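Local atomic coordinates of M32 carboxypeptidase (Chitinophagaceae bacterium, PDB entry 7A03), a protein that probably trims amino acids from the C-terminal ends of peptides, as a metal-dependent carboxypeptidase of the largely helical M32 family. Residues 258-261 and 262-266; 302-306 and 307-311; 416-419 and 420-424. All coordinates share one frame; numbering follows the deposited sequence.

Interaction 1: residues 258-261 and 262-266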
loop_
_atom_site.group_PDB
_atom_site.type_symbol
_atom_site.label_atom_id
_atom_site.label_comp_id
_atom_site.label_asym_id
_atom_site.label_seq_id
_atom_site.Cartn_x
_atom_site.Cartn_y
_atom_site.Cartn_z
ATOM N N PHE A 258 18.561 8.670 10.269
ATOM C CA PHE A 258 17.452 9.600 10.326
ATOM C C PHE A 258 16.446 9.391 9.194
ATOM O O PHE A 258 15.303 9.845 9.310
ATOM C CB PHE A 258 17.987 11.041 10.308
ATOM C CG PHE A 258 16.936 12.069 10.575
ATOM C CD1 PHE A 258 16.399 12.221 11.849
ATOM C CD2 PHE A 258 16.462 12.882 9.557
ATOM C CE1 PHE A 258 15.415 13.175 12.091
ATOM C CE2 PHE A 258 15.483 13.838 9.800
ATOM C CZ PHE A 258 14.962 13.983 11.068
ATOM N N SER A 259 16.836 8.709 8.111
ATOM C CA SER A 259 15.930 8.499 6.977
ATOM C C SER A 259 14.727 7.636 7.334
ATOM O O SER A 259 13.716 7.652 6.624
ATOM C CB SER A 259 16.680 7.817 5.830
ATOM O OG SER A 259 17.803 8.576 5.427
ATOM N N ASN A 260 14.804 6.888 8.422
ATOM C CA ASN A 260 13.820 5.841 8.682
ATOM C C ASN A 260 12.532 6.420 9.259
ATOM O O ASN A 260 11.502 6.499 8.575
ATOM C CB ASN A 260 14.440 4.789 9.605
ATOM C CG ASN A 260 13.653 3.500 9.644
ATOM O OD1 ASN A 260 12.424 3.505 9.689
ATOM N ND2 ASN A 260 14.367 2.378 9.654
ATOM N N MET A 261 12.588 6.834 10.521
ATOM C CA MET A 261 11.363 7.082 11.268
ATOM C C MET A 261 10.536 8.208 10.673
ATOM O O MET A 261 9.312 8.082 10.566
ATOM C CB MET A 261 11.673 7.375 12.732
ATOM C CG MET A 261 10.433 7.450 13.601
ATOM S SD MET A 261 10.426 8.841 14.775
ATOM C CE MET A 261 10.386 10.240 13.642
ATOM N N THR A 262 11.176 9.336 10.330
ATOM C CA THR A 262 10.412 10.527 9.980
ATOM C C THR A 262 9.499 10.247 8.789
ATOM O O THR A 262 8.293 10.559 8.813
ATOM C CB THR A 262 11.368 11.697 9.713
ATOM O OG1 THR A 262 11.824 12.209 10.977
ATOM C CG2 THR A 262 10.682 12.815 8.941
ATOM N N TRP A 263 10.058 9.619 7.752
ATOM C CA TRP A 263 9.268 9.319 6.563
ATOM C C TRP A 263 8.327 8.137 6.776
ATOM O O TRP A 263 7.250 8.106 6.162
ATOM C CB TRP A 263 10.158 9.191 5.313
ATOM C CG TRP A 263 10.694 10.546 4.934
ATOM C CD1 TRP A 263 10.131 11.451 4.086
ATOM C CD2 TRP A 263 11.844 11.189 5.495
ATOM N NE1 TRP A 263 10.877 12.608 4.063
ATOM C CE2 TRP A 263 11.946 12.462 4.908
ATOM C CE3 TRP A 263 12.820 10.792 6.413
ATOM C CZ2 TRP A 263 12.973 13.344 5.228
ATOM C CZ3 TRP A 263 13.826 11.666 6.735
ATOM C CH2 TRP A 263 13.896 12.929 6.150
ATOM N N SER A 264 8.682 7.173 7.639
ATOM C CA SER A 264 7.695 6.156 8.004
ATOM C C SER A 264 6.467 6.810 8.641
ATOM O O SER A 264 5.315 6.449 8.346
ATOM C CB SER A 264 8.302 5.147 8.984
ATOM O OG SER A 264 9.274 4.330 8.364
ATOM N N CYS A 265 6.707 7.751 9.555
ATOM C CA CYS A 265 5.617 8.401 10.265
ATOM C C CYS A 265 4.745 9.181 9.292
ATOM O O CYS A 265 3.518 9.118 9.359
ATOM C CB CYS A 265 6.223 9.383 11.263
ATOM S SG CYS A 265 6.813 8.635 12.778
ATOM N N ILE A 266 5.361 9.922 8.359
ATOM C CA ILE A 266 4.541 10.684 7.415
ATOM C C ILE A 266 3.742 9.745 6.516
ATOM O O ILE A 266 2.560 9.987 6.218
ATOM C CB ILE A 266 5.415 11.644 6.589
ATOM C CG1 ILE A 266 6.160 12.623 7.519
ATOM C CG2 ILE A 266 4.553 12.382 5.564
ATOM C CD1 ILE A 266 7.249 13.397 6.829
HETATM O O HOH W 1 13.751 10.191 11.508
#
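Asn260 and Ser264, one helical turn apart, show how a single carbonyl can serve two donors. Ser264 N approaches Asn260 O at 3.0 Å, nearly in line with the C=O bond, as expected of the alpha-helical i to i+4 pattern. Ser264 OG reaches Asn260 O as well, at 3.1 Å, but from above the carbonyl plane, 54° out of it. That second bond depends on the side-chain torsion: with OG opposite the carbonyl carbon of its own residue (chi1 -70°), the hydroxyl is folded back along the helix. The following link, Cys265 N to Met261 O at 2.8 Å, is a regular helical bond, and Ile266 N to Thr262 O continues the series.

The first turn is satisfied differently. A water oxygen lies 2.7 Å from Phe258 O, to which it donates, and accepts from Thr262 OG1, so that a carbonyl and a hydroxyl one turn apart are joined through solvent. The same water lies over the rim of one face of the Phe258 ring. Phe258 O lies in plane at the edge of the Trp263 indole, while Trp263 CE3 is 3.3 Å from Ser259 O. The six-membered ring of Trp263 is turned 89° from the Phe258 ring, with Phe258 CD2 and Trp263 CZ3 4.0 Å apart. Trp263 NE1 is satisfied outside the turn, by a hydrogen bond to Gly308 O. Met261, bent beyond CG, brings CE to 3.6 Å from Thr262 OG1.

This opening of helix 258-277, which continues into an HExxH sequence that probably binds the catalytic metal, as in related metallopeptidases, packs through Thr262 on helix 208-222, through Cys265 and Met261 on strand 247-251, and through Phe258 and Trp263 on helix 334-341.

Interaction 2: residues 302-306 and 307-311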
loop_
_atom_site.group_PDB
_atom_site.type_symbol
_atom_site.label_atom_id
_atom_site.label_comp_id
_atom_site.label_asym_id
_atom_site.label_seq_id
_atom_site.Cartn_x
_atom_site.Cartn_y
_atom_site.Cartn_z
ATOM N N LEU A 302 1.484 10.359 -1.217
ATOM C CA LEU A 302 1.308 11.792 -1.415
ATOM C C LEU A 302 1.891 12.548 -0.243
ATOM O O LEU A 302 2.609 13.547 -0.431
ATOM C CB LEU A 302 -0.173 12.131 -1.577
ATOM C CG LEU A 302 -0.547 13.603 -1.807
ATOM C CD1 LEU A 302 -1.795 13.687 -2.677
ATOM C CD2 LEU A 302 -0.792 14.328 -0.490
ATOM N N TRP A 303 1.616 12.076 0.983
ATOM C CA TRP A 303 2.193 12.789 2.118
ATOM C C TRP A 303 3.685 12.508 2.282
ATOM O O TRP A 303 4.467 13.432 2.553
ATOM C CB TRP A 303 1.436 12.445 3.393
ATOM C CG TRP A 303 0.085 13.077 3.495
ATOM C CD1 TRP A 303 -1.111 12.521 3.153
ATOM C CD2 TRP A 303 -0.212 14.386 4.000
ATOM N NE1 TRP A 303 -2.141 13.388 3.438
ATOM C CE2 TRP A 303 -1.609 14.551 3.933
ATOM C CE3 TRP A 303 0.571 15.438 4.499
ATOM C CZ2 TRP A 303 -2.248 15.713 4.369
ATOM C CZ3 TRP A 303 -0.072 16.598 4.929
ATOM C CH2 TRP A 303 -1.460 16.729 4.847
ATOM N N GLU A 304 4.110 11.258 2.091
ATOM C CA GLU A 304 5.507 10.921 2.338
ATOM C C GLU A 304 6.434 11.630 1.360
ATOM O O GLU A 304 7.506 12.118 1.746
ATOM C CB GLU A 304 5.702 9.407 2.236
ATOM C CG GLU A 304 7.144 8.995 2.501
ATOM C CD GLU A 304 7.499 7.632 1.952
ATOM O OE1 GLU A 304 6.598 6.951 1.423
ATOM O OE2 GLU A 304 8.692 7.251 2.038
ATOM N N ASN A 305 6.042 11.677 0.090
ATOM C CA ASN A 305 6.948 12.012 -0.998
ATOM C C ASN A 305 6.586 13.323 -1.681
ATOM O O ASN A 305 7.376 14.266 -1.637
ATOM C CB ASN A 305 6.973 10.853 -1.997
ATOM C CG ASN A 305 7.730 9.650 -1.460
ATOM O OD1 ASN A 305 8.432 9.745 -0.443
ATOM N ND2 ASN A 305 7.589 8.506 -2.129
ATOM N N ASN A 306 5.409 13.410 -2.306
ATOM C CA ASN A 306 5.044 14.643 -3.006
ATOM C C ASN A 306 5.031 15.842 -2.068
ATOM O O ASN A 306 5.362 16.961 -2.486
ATOM C CB ASN A 306 3.697 14.478 -3.700
ATOM C CG ASN A 306 3.677 13.280 -4.615
ATOM O OD1 ASN A 306 3.598 12.143 -4.156
ATOM N ND2 ASN A 306 3.811 13.525 -5.915
ATOM N N VAL A 307 4.665 15.629 -0.799
ATOM C CA VAL A 307 4.822 16.642 0.238
ATOM C C VAL A 307 6.142 16.425 0.980
ATOM O O VAL A 307 7.020 17.297 0.981
ATOM C CB VAL A 307 3.621 16.626 1.200
ATOM C CG1 VAL A 307 3.845 17.645 2.299
ATOM C CG2 VAL A 307 2.333 16.915 0.427
ATOM N N GLY A 308 6.306 15.247 1.585
ATOM C CA GLY A 308 7.321 15.044 2.609
ATOM C C GLY A 308 8.753 15.036 2.123
ATOM O O GLY A 308 9.664 15.093 2.953
ATOM N N ARG A 309 8.989 14.946 0.818
ATOM C CA ARG A 309 10.345 15.034 0.290
ATOM C C ARG A 309 10.554 16.290 -0.546
ATOM O O ARG A 309 11.595 16.435 -1.205
ATOM C CB ARG A 309 10.696 13.766 -0.499
ATOM C CG ARG A 309 10.719 12.501 0.371
ATOM C CD ARG A 309 11.273 11.267 -0.379
ATOM N NE ARG A 309 10.975 10.069 0.405
ATOM C CZ ARG A 309 11.756 9.561 1.367
ATOM N NH1 ARG A 309 12.942 10.097 1.639
ATOM N NH2 ARG A 309 11.350 8.495 2.040
ATOM N N SER A 310 9.589 17.202 -0.527
ATOM C CA SER A 310 9.614 18.379 -1.381
ATOM C C SER A 310 10.368 19.524 -0.718
ATOM O O SER A 310 10.457 19.614 0.512
ATOM C CB SER A 310 8.192 18.825 -1.708
ATOM O OG SER A 310 7.605 19.499 -0.608
ATOM N N LEU A 311 10.934 20.390 -1.561
ATOM C CA LEU A 311 11.665 21.541 -1.048
ATOM C C LEU A 311 10.745 22.461 -0.255
ATOM O O LEU A 311 11.130 22.962 0.810
ATOM C CB LEU A 311 12.332 22.294 -2.201
ATOM C CG LEU A 311 13.173 23.496 -1.773
ATOM C CD1 LEU A 311 14.318 23.062 -0.890
ATOM C CD2 LEU A 311 13.697 24.212 -3.003
HETATM O O HOH W 2 4.885 19.787 -1.476
#
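Two acceptors, Glu304 OE2 and Asn305 OD1, lie at the edge of the Arg309 guanidinium and close to its plane, while Trp263 makes a cation-pi contact with the group. Glu304 OE2 receives Arg309 NH2 at 2.9 Å on its anti side in a salt bridge, and Asn305 OD1 receives Arg309 NE at 2.7 Å from above the amide plane. Carboxylate and guanidinium are turned 64° apart. The arginine chain, extended from CG to NE, runs alongside both partners. Glu304 OE1 is held by a salt bridge to Arg301 and a hydrogen bond to His267 of the probable HExxH sequence. With an alanine in place of Arg309, Glu304 OE2 would probably lose this countercharge, and the Asn305 amide a bond that limits its turning.

The backbone ends its helix in a wide pi-type turn, with Val307 N bonded to Leu302 O at 2.9 Å. Gly308 then passes so close to the carbonyls of Trp303 and Glu304 that a beta carbon would collide with them. Beyond it, Ser310 OG and N both bond to Val307 O, and OG also caps Phe313 N at the start of helix 311-324. Leu302 and Val307 face helices 453-462 and 420-439, Trp303 faces helix 258-277, and Arg309 touches Lys496 of helix 486-497.

Interaction 3: residues 416-419 and 420-424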
loop_
_atom_site.group_PDB
_atom_site.type_symbol
_atom_site.label_atom_id
_atom_site.label_comp_id
_atom_site.label_asym_id
_atom_site.label_seq_id
_atom_site.Cartn_x
_atom_site.Cartn_y
_atom_site.Cartn_z
ATOM N N PHE A 416 -0.978 -12.893 -5.346
ATOM C CA PHE A 416 -0.636 -12.643 -6.740
ATOM C C PHE A 416 -1.576 -11.570 -7.274
ATOM O O PHE A 416 -2.791 -11.631 -7.058
ATOM C CB PHE A 416 -0.770 -13.935 -7.562
ATOM C CG PHE A 416 0.383 -14.893 -7.374
ATOM C CD1 PHE A 416 0.519 -15.616 -6.198
ATOM C CD2 PHE A 416 1.349 -15.039 -8.363
ATOM C CE1 PHE A 416 1.577 -16.493 -6.023
ATOM C CE2 PHE A 416 2.409 -15.914 -8.193
ATOM C CZ PHE A 416 2.528 -16.631 -7.023
ATOM N N GLY A 417 -1.013 -10.608 -8.004
ATOM C CA GLY A 417 -1.747 -9.447 -8.441
ATOM C C GLY A 417 -1.690 -8.278 -7.478
ATOM O O GLY A 417 -2.349 -7.261 -7.730
ATOM N N TYR A 418 -0.911 -8.387 -6.397
ATOM C CA TYR A 418 -0.824 -7.386 -5.340
ATOM C C TYR A 418 0.212 -6.315 -5.663
ATOM O O TYR A 418 -0.048 -5.116 -5.516
ATOM C CB TYR A 418 -0.449 -8.090 -4.025
ATOM C CG TYR A 418 -0.593 -7.265 -2.761
ATOM C CD1 TYR A 418 0.278 -6.225 -2.470
ATOM C CD2 TYR A 418 -1.585 -7.562 -1.835
ATOM C CE1 TYR A 418 0.147 -5.483 -1.302
ATOM C CE2 TYR A 418 -1.724 -6.831 -0.670
ATOM C CZ TYR A 418 -0.866 -5.795 -0.413
ATOM O OH TYR A 418 -1.019 -5.075 0.749
ATOM N N PHE A 419 1.389 -6.738 -6.109
ATOM C CA PHE A 419 2.489 -5.796 -6.278
ATOM C C PHE A 419 2.150 -4.555 -7.109
ATOM O O PHE A 419 2.592 -3.452 -6.724
ATOM C CB PHE A 419 3.717 -6.520 -6.855
ATOM C CG PHE A 419 4.502 -7.311 -5.845
ATOM C CD1 PHE A 419 5.113 -6.683 -4.768
ATOM C CD2 PHE A 419 4.667 -8.683 -5.999
ATOM C CE1 PHE A 419 5.853 -7.426 -3.833
ATOM C CE2 PHE A 419 5.405 -9.420 -5.083
ATOM C CZ PHE A 419 6.002 -8.792 -4.000
ATOM N N PRO A 420 1.411 -4.640 -8.228
ATOM C CA PRO A 420 1.181 -3.419 -9.018
ATOM C C PRO A 420 0.549 -2.289 -8.220
ATOM O O PRO A 420 0.803 -1.116 -8.535
ATOM C CB PRO A 420 0.268 -3.897 -10.159
ATOM C CG PRO A 420 0.565 -5.342 -10.296
ATOM C CD PRO A 420 0.841 -5.831 -8.897
ATOM N N THR A 421 -0.243 -2.605 -7.181
ATOM C CA THR A 421 -0.913 -1.551 -6.428
ATOM C C THR A 421 0.080 -0.569 -5.816
ATOM O O THR A 421 -0.232 0.622 -5.713
ATOM C CB THR A 421 -1.859 -2.122 -5.368
ATOM O OG1 THR A 421 -1.115 -2.850 -4.384
ATOM C CG2 THR A 421 -2.888 -3.033 -6.020
ATOM N N TYR A 422 1.279 -1.028 -5.433
ATOM C CA TYR A 422 2.251 -0.085 -4.877
ATOM C C TYR A 422 2.560 1.020 -5.882
ATOM O O TYR A 422 2.485 2.220 -5.556
ATOM C CB TYR A 422 3.546 -0.791 -4.466
ATOM C CG TYR A 422 3.439 -1.793 -3.342
ATOM C CD1 TYR A 422 3.407 -1.386 -2.012
ATOM C CD2 TYR A 422 3.413 -3.152 -3.616
ATOM C CE1 TYR A 422 3.337 -2.306 -0.993
ATOM C CE2 TYR A 422 3.331 -4.083 -2.603
ATOM C CZ TYR A 422 3.293 -3.654 -1.293
ATOM O OH TYR A 422 3.225 -4.594 -0.278
ATOM N N SER A 423 2.860 0.632 -7.127
ATOM C CA SER A 423 3.154 1.637 -8.139
ATOM C C SER A 423 1.928 2.454 -8.459
ATOM O O SER A 423 2.029 3.677 -8.610
ATOM C CB SER A 423 3.717 1.024 -9.420
ATOM O OG SER A 423 5.038 0.575 -9.192
ATOM N N LEU A 424 0.755 1.814 -8.521
ATOM C CA LEU A 424 -0.445 2.587 -8.793
ATOM C C LEU A 424 -0.607 3.666 -7.733
ATOM O O LEU A 424 -0.902 4.827 -8.052
ATOM C CB LEU A 424 -1.668 1.668 -8.836
ATOM C CG LEU A 424 -1.768 0.671 -9.999
ATOM C CD1 LEU A 424 -3.012 -0.216 -9.863
ATOM C CD2 LEU A 424 -1.788 1.414 -11.317
#
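The turn leading into helix 420-439 is the element at work here, with Tyr418 and Phe419 offering their carbonyls to residues three places on. Tyr418 O is gripped twice by Thr421. Thr421 OG1 meets Tyr418 O at 2.7 Å in the carbonyl plane, and Thr421 N meets Tyr418 O at 3.0 Å from above that plane. The hydroxyl is placed by chi1 of 64°, which sets OG1 between the backbone N and the carbonyl carbon of its own residue. Tyr422 N then bonds to Phe419 O at 3.0 Å, again from above the carbonyl plane, by 44°. Pro420, just ahead of the two donors and without an N-H of its own, has its CD against Phe419 CB.

In this predominantly helical M32 metallopeptidase fold, the turn brings aromatic side chains together beside the probable HExxH site, which Tyr422 approaches without touching. The rings of Tyr418 and Tyr422 meet obliquely, their planes 49° apart. Tyr418 CE1 comes to 3.4 Å from Tyr422 OH, while Tyr422 CE2 lies near the plane of the Tyr418 ring. The Tyr422 hydroxyl itself is hydrogen-bonded to His410, which probably fixes the position of the hydroxyl end of the ring. Tyr422 CE2 also meets Phe419 CD1, at 3.8 Å, and Phe419 O lies at the edge of the Tyr422 ring. Arg350 adds a cation-pi contact to Tyr422, and a bound glycerol lies about 4 Å from the Tyr418 side chain. Gly417 N, just upstream, bonds to Glu369 of helix 358-374.

How the interactions relate
Running from the N terminus, the three contacts occur in series, none enclosing or crossing another, and each closes only a local turn. Interaction 1 sets the opening turns of helix 258-277. Interaction 2 ends the next helix, 293-307, and turns the chain toward helix 311-324. These two touch, their centres 12 Å apart: Ile266 CG2 packs on the carbonyl of Trp303, and Trp263 on Glu304 and Arg309, tying the two consecutive helices together. Interaction 3 leads into helix 420-439 much later and stands apart, its nearest atoms about 9 Å from interaction 2 and about 13 Å from interaction 1. Helix 420-439 nevertheless connects them, since its later residues pack on 302-307.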